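Local coordinates for acyl-CoA hydrolase (Bacillus halodurans, PDB 1VPM), which probably hydrolyses the thioester of long-chain fatty acyl-CoAs, as a hot-dog-fold thioesterase, at residues Val92-Met100 with Lys134-Glu142. Numbering follows the deposited sequence. Where two conformers were deposited one is given.
Sequences VTHTGRTSM and KPKPVPQVE. With COA (coenzyme A), chain D.
With chi1 at 71°, Thr98 turns OG1 toward the 3'-phosphate of coenzyme A and lays CG2 3.4 Å from Lys136 O; Val138 has CG1 anti to its carbonyl carbon (chi1 -59°), which leaves CG2 between N and the carbonyl carbon, pointing into the turn. Branched at CB, valine reaches both places at once: CG2 lies 3.7 Å from Ser99 O, and CG1 meets the selenomethionine methyl CE of Met100. The direct hydrogen bond runs from Val138 N to Arg97 O (2.9 Å), in the carbonyl plane and nearly straight at 160°. Three waters add to it, bridging Arg97 O to Val138 O, Thr95 OG1 to Gly96 O and Val138 O, and Thr95 OG1 to Val141 N. Thr98 OG1 donates to phosphate oxygen O9A at 2.8 Å and Ser99 OG to O8A at 2.6 Å, while Gly96 suits the turn because a CB there would strike O8A. Were Thr98 an alanine, O9A would probably lose its hydroxyl donor, though Thr98 N still reaches it, and a gap would open beneath the Arg97 guanidinium, whose face CG2 covers. Val141, compact and apolar, sets CB 4.1 Å from Val92 CG1 and CG2 beside Val92 O, buried without a polar partner. The phosphate-binding turn closes a β-hairpin of strands 85-95 and 99-109, Gly96 N bonding Ser99 O; Lys136 pairs by backbone with Ala128 of strand 116-129, helix 43-62 meets Thr95 and Met100, and helix 146-166 touches Val141 through Tyr152.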
loop_
_atom_site.group_PDB
_atom_site.type_symbol
_atom_site.label_atom_id
_atom_site.label_comp_id
_atom_site.label_asym_id
_atom_site.label_seq_id
_atom_site.Cartn_x
_atom_site.Cartn_y
_atom_site.Cartn_z
ATOM N N VAL A 92 -11.447 -21.844 14.356
ATOM C CA VAL A 92 -11.278 -23.214 13.897
ATOM C C VAL A 92 -12.500 -23.978 14.362
ATOM O O VAL A 92 -12.837 -23.963 15.547
ATOM C CB VAL A 92 -9.966 -23.844 14.456
ATOM C CG1 VAL A 92 -9.893 -25.299 14.105
ATOM C CG2 VAL A 92 -8.785 -23.144 13.918
ATOM N N THR A 93 -13.123 -24.717 13.436
ATOM C CA THR A 93 -14.343 -25.443 13.709
ATOM C C THR A 93 -14.114 -26.936 13.764
ATOM O O THR A 93 -14.889 -27.633 14.403
ATOM C CB THR A 93 -15.391 -25.222 12.609
ATOM O OG1 THR A 93 -14.813 -25.426 11.332
ATOM C CG2 THR A 93 -15.892 -23.846 12.677
ATOM N N HIS A 94 -13.036 -27.410 13.153
ATOM C CA HIS A 94 -12.770 -28.877 13.010
ATOM C C HIS A 94 -11.381 -29.051 12.423
ATOM O O HIS A 94 -10.873 -28.184 11.766
ATOM C CB HIS A 94 -13.797 -29.556 12.072
ATOM C CG HIS A 94 -13.810 -31.063 12.112
ATOM N ND1 HIS A 94 -13.282 -31.842 11.102
ATOM C CD2 HIS A 94 -14.396 -31.927 12.980
ATOM C CE1 HIS A 94 -13.490 -33.118 11.375
ATOM N NE2 HIS A 94 -14.160 -33.206 12.509
ATOM N N THR A 95 -10.778 -30.205 12.649
ATOM C CA THR A 95 -9.432 -30.456 12.158
ATOM C C THR A 95 -9.325 -31.849 11.555
ATOM O O THR A 95 -10.073 -32.744 11.916
ATOM C CB THR A 95 -8.363 -30.340 13.279
ATOM O OG1 THR A 95 -8.494 -31.407 14.238
ATOM C CG2 THR A 95 -8.386 -28.971 13.940
ATOM N N GLY A 96 -8.354 -32.008 10.683
ATOM C CA GLY A 96 -7.914 -33.334 10.206
ATOM C C GLY A 96 -6.534 -33.564 10.792
ATOM O O GLY A 96 -6.245 -33.101 11.882
ATOM N N ARG A 97 -5.645 -34.171 10.034
ATOM C CA ARG A 97 -4.315 -34.503 10.517
ATOM C C ARG A 97 -3.427 -33.279 10.541
ATOM O O ARG A 97 -2.823 -32.974 11.570
ATOM C CB ARG A 97 -3.691 -35.594 9.638
ATOM C CG ARG A 97 -2.516 -36.276 10.310
ATOM C CD ARG A 97 -1.917 -37.391 9.432
ATOM N NE ARG A 97 -1.137 -36.854 8.306
ATOM C CZ ARG A 97 0.131 -36.437 8.373
ATOM N NH1 ARG A 97 0.827 -36.473 9.517
ATOM N NH2 ARG A 97 0.714 -35.972 7.271
ATOM N N THR A 98 -3.351 -32.587 9.404
ATOM C CA THR A 98 -2.562 -31.369 9.259
ATOM C C THR A 98 -3.406 -30.168 8.873
ATOM O O THR A 98 -2.869 -29.068 8.735
ATOM C CB THR A 98 -1.473 -31.555 8.184
ATOM O OG1 THR A 98 -2.059 -31.597 6.873
ATOM C CG2 THR A 98 -0.691 -32.831 8.459
ATOM N N SER A 99 -4.706 -30.389 8.691
ATOM C CA SER A 99 -5.626 -29.364 8.161
ATOM C C SER A 99 -6.620 -28.920 9.218
ATOM O O SER A 99 -6.938 -29.646 10.172
ATOM C CB SER A 99 -6.333 -29.897 6.902
ATOM O OG SER A 99 -7.244 -30.933 7.206
HETATM N N MSE A 100 -7.065 -27.671 9.070
HETATM C CA MSE A 100 -8.037 -27.057 9.936
HETATM C C MSE A 100 -9.102 -26.405 9.084
HETATM O O MSE A 100 -8.788 -25.678 8.136
HETATM C CB MSE A 100 -7.357 -25.975 10.732
HETATM C CG MSE A 100 -6.345 -26.478 11.705
HETATM SE SE MSE A 100 -5.048 -25.081 12.274
HETATM C CE MSE A 100 -3.855 -25.019 10.720
ATOM N N LYS A 134 6.495 -28.334 4.713
ATOM C CA LYS A 134 5.793 -29.612 4.668
ATOM C C LYS A 134 4.640 -29.654 5.682
ATOM O O LYS A 134 4.807 -29.215 6.814
ATOM C CB LYS A 134 6.761 -30.749 4.984
ATOM C CG LYS A 134 7.899 -30.893 3.978
ATOM N N PRO A 135 3.478 -30.180 5.282
ATOM C CA PRO A 135 2.380 -30.305 6.223
ATOM C C PRO A 135 2.749 -30.953 7.545
ATOM O O PRO A 135 3.497 -31.924 7.579
ATOM C CB PRO A 135 1.360 -31.142 5.454
ATOM C CG PRO A 135 1.550 -30.711 4.064
ATOM C CD PRO A 135 3.055 -30.633 3.946
ATOM N N LYS A 136 2.199 -30.406 8.610
ATOM C CA LYS A 136 2.593 -30.693 9.977
ATOM C C LYS A 136 1.308 -31.004 10.774
ATOM O O LYS A 136 0.289 -30.339 10.601
ATOM C CB LYS A 136 3.307 -29.413 10.504
ATOM C CG LYS A 136 3.446 -29.225 11.976
ATOM C CD LYS A 136 4.092 -27.880 12.227
ATOM C CE LYS A 136 4.507 -27.728 13.664
ATOM N NZ LYS A 136 5.194 -26.409 13.834
ATOM N N PRO A 137 1.349 -31.994 11.677
ATOM C CA PRO A 137 0.193 -32.340 12.502
ATOM C C PRO A 137 -0.326 -31.189 13.334
ATOM O O PRO A 137 0.464 -30.370 13.843
ATOM C CB PRO A 137 0.732 -33.450 13.426
ATOM C CG PRO A 137 1.878 -33.995 12.725
ATOM C CD PRO A 137 2.490 -32.884 11.962
ATOM N N VAL A 138 -1.649 -31.105 13.433
ATOM C CA VAL A 138 -2.319 -30.068 14.219
ATOM C C VAL A 138 -3.104 -30.690 15.363
ATOM O O VAL A 138 -3.599 -31.833 15.259
ATOM C CB VAL A 138 -3.254 -29.170 13.362
ATOM C CG1 VAL A 138 -2.411 -28.519 12.272
ATOM C CG2 VAL A 138 -4.411 -29.961 12.818
ATOM N N PRO A 139 -3.230 -29.935 16.472
ATOM C CA PRO A 139 -4.067 -30.435 17.550
ATOM C C PRO A 139 -5.564 -30.425 17.156
ATOM O O PRO A 139 -6.002 -29.724 16.228
ATOM C CB PRO A 139 -3.769 -29.462 18.690
ATOM C CG PRO A 139 -3.212 -28.245 18.066
ATOM C CD PRO A 139 -2.701 -28.585 16.737
ATOM N N GLN A 140 -6.350 -31.209 17.854
ATOM C CA GLN A 140 -7.803 -31.113 17.678
ATOM C C GLN A 140 -8.379 -29.883 18.339
ATOM O O GLN A 140 -7.741 -29.245 19.146
ATOM C CB GLN A 140 -8.463 -32.345 18.243
ATOM C CG GLN A 140 -8.140 -33.574 17.486
ATOM C CD GLN A 140 -8.918 -34.781 18.007
ATOM O OE1 GLN A 140 -9.634 -34.702 19.014
ATOM N NE2 GLN A 140 -8.752 -35.910 17.332
ATOM N N VAL A 141 -9.604 -29.556 17.969
ATOM C CA VAL A 141 -10.363 -28.471 18.556
ATOM C C VAL A 141 -11.517 -29.054 19.403
ATOM O O VAL A 141 -12.035 -30.155 19.114
ATOM C CB VAL A 141 -10.855 -27.511 17.442
ATOM C CG1 VAL A 141 -12.019 -28.108 16.654
ATOM C CG2 VAL A 141 -11.177 -26.181 18.013
ATOM N N GLU A 142 -11.828 -28.361 20.498
ATOM C CA GLU A 142 -12.888 -28.746 21.452
ATOM C C GLU A 142 -14.035 -27.758 21.310
ATOM O O GLU A 142 -13.909 -26.656 21.769
ATOM C CB GLU A 142 -12.384 -28.737 22.891
ATOM C CG GLU A 142 -13.523 -29.082 23.883
ATOM C CD GLU A 142 -13.167 -28.875 25.364
ATOM O OE1 GLU A 142 -11.960 -28.823 25.721
ATOM O OE2 GLU A 142 -14.129 -28.767 26.158
HETATM N N1A COA D . -9.169 -28.300 0.005
HETATM C C2A COA D . -9.315 -28.755 1.285
HETATM N N3A COA D . -8.304 -29.548 1.855
HETATM C C4A COA D . -7.184 -29.845 1.135
HETATM C C5A COA D . -7.032 -29.390 -0.186
HETATM C C6A COA D . -8.039 -28.612 -0.766
HETATM N N6A COA D . -7.960 -28.302 -2.073
HETATM N N7A COA D . -5.837 -29.863 -0.657
HETATM C C8A COA D . -5.241 -30.590 0.329
HETATM N N9A COA D . -6.064 -30.589 1.428
HETATM C C1B COA D . -5.721 -31.085 2.747
HETATM C C2B COA D . -5.583 -32.591 2.718
HETATM O O2B COA D . -6.844 -33.205 2.744
HETATM C C3B COA D . -4.752 -32.830 3.967
HETATM O O3B COA D . -5.676 -32.984 5.030
HETATM P P3B COA D . -5.390 -33.828 6.355
HETATM O O7A COA D . -5.912 -35.193 6.150
HETATM O O8A COA D . -6.059 -33.278 7.550
HETATM O O9A COA D . -3.915 -33.737 6.619
HETATM C C4B COA D . -3.878 -31.569 4.045
HETATM O O4B COA D . -4.424 -30.664 3.084
HETATM C C5B COA D . -2.409 -31.799 3.676
HETATM O O5B COA D . -2.366 -32.357 2.364
HETATM P P1A COA D . -1.474 -33.669 1.958
HETATM O O1A COA D . -2.255 -34.493 0.955
HETATM O O2A COA D . -1.022 -34.441 3.181
HETATM O O3A COA D . -0.120 -33.090 1.300
HETATM P P2A COA D . 0.032 -32.129 0.005
HETATM O O4A COA D . -0.898 -32.607 -1.099
HETATM O O5A COA D . 1.514 -32.107 -0.330
HETATM O O6A COA D . -0.382 -30.634 0.495
HETATM C CBP COA D . -1.416 -28.536 -0.002
HETATM C CCP COA D . -1.627 -30.042 0.156
HETATM C CDP COA D . -2.763 -27.813 0.101
HETATM C CEP COA D . -0.508 -28.091 1.165
HETATM C CAP COA D . -0.744 -28.255 -1.377
HETATM O OAP COA D . -1.461 -28.726 -2.513
HETATM C C9P COA D . -0.446 -26.774 -1.513
HETATM O O9P COA D . 0.723 -26.308 -0.879
HETATM N N8P COA D . -1.264 -25.945 -2.179
HETATM C C7P COA D . -0.876 -24.549 -2.233
HETATM C C6P COA D . -1.221 -23.820 -0.930
HETATM C C5P COA D . -0.886 -22.347 -1.038
HETATM O O5P COA D . 0.309 -22.014 -1.178
HETATM N N4P COA D . -1.897 -21.473 -1.000
HETATM C C3P COA D . -1.663 -20.054 -1.030
HETATM C C2P COA D . -1.861 -19.336 -2.366
HETATM S S1P COA D . -1.227 -20.064 -3.936
HETATM O O HOH W 1 -10.771 -31.276 15.806
HETATM O O HOH W 2 -6.113 -32.733 14.433
HETATM O O HOH W 3 -2.896 -34.215 14.096
#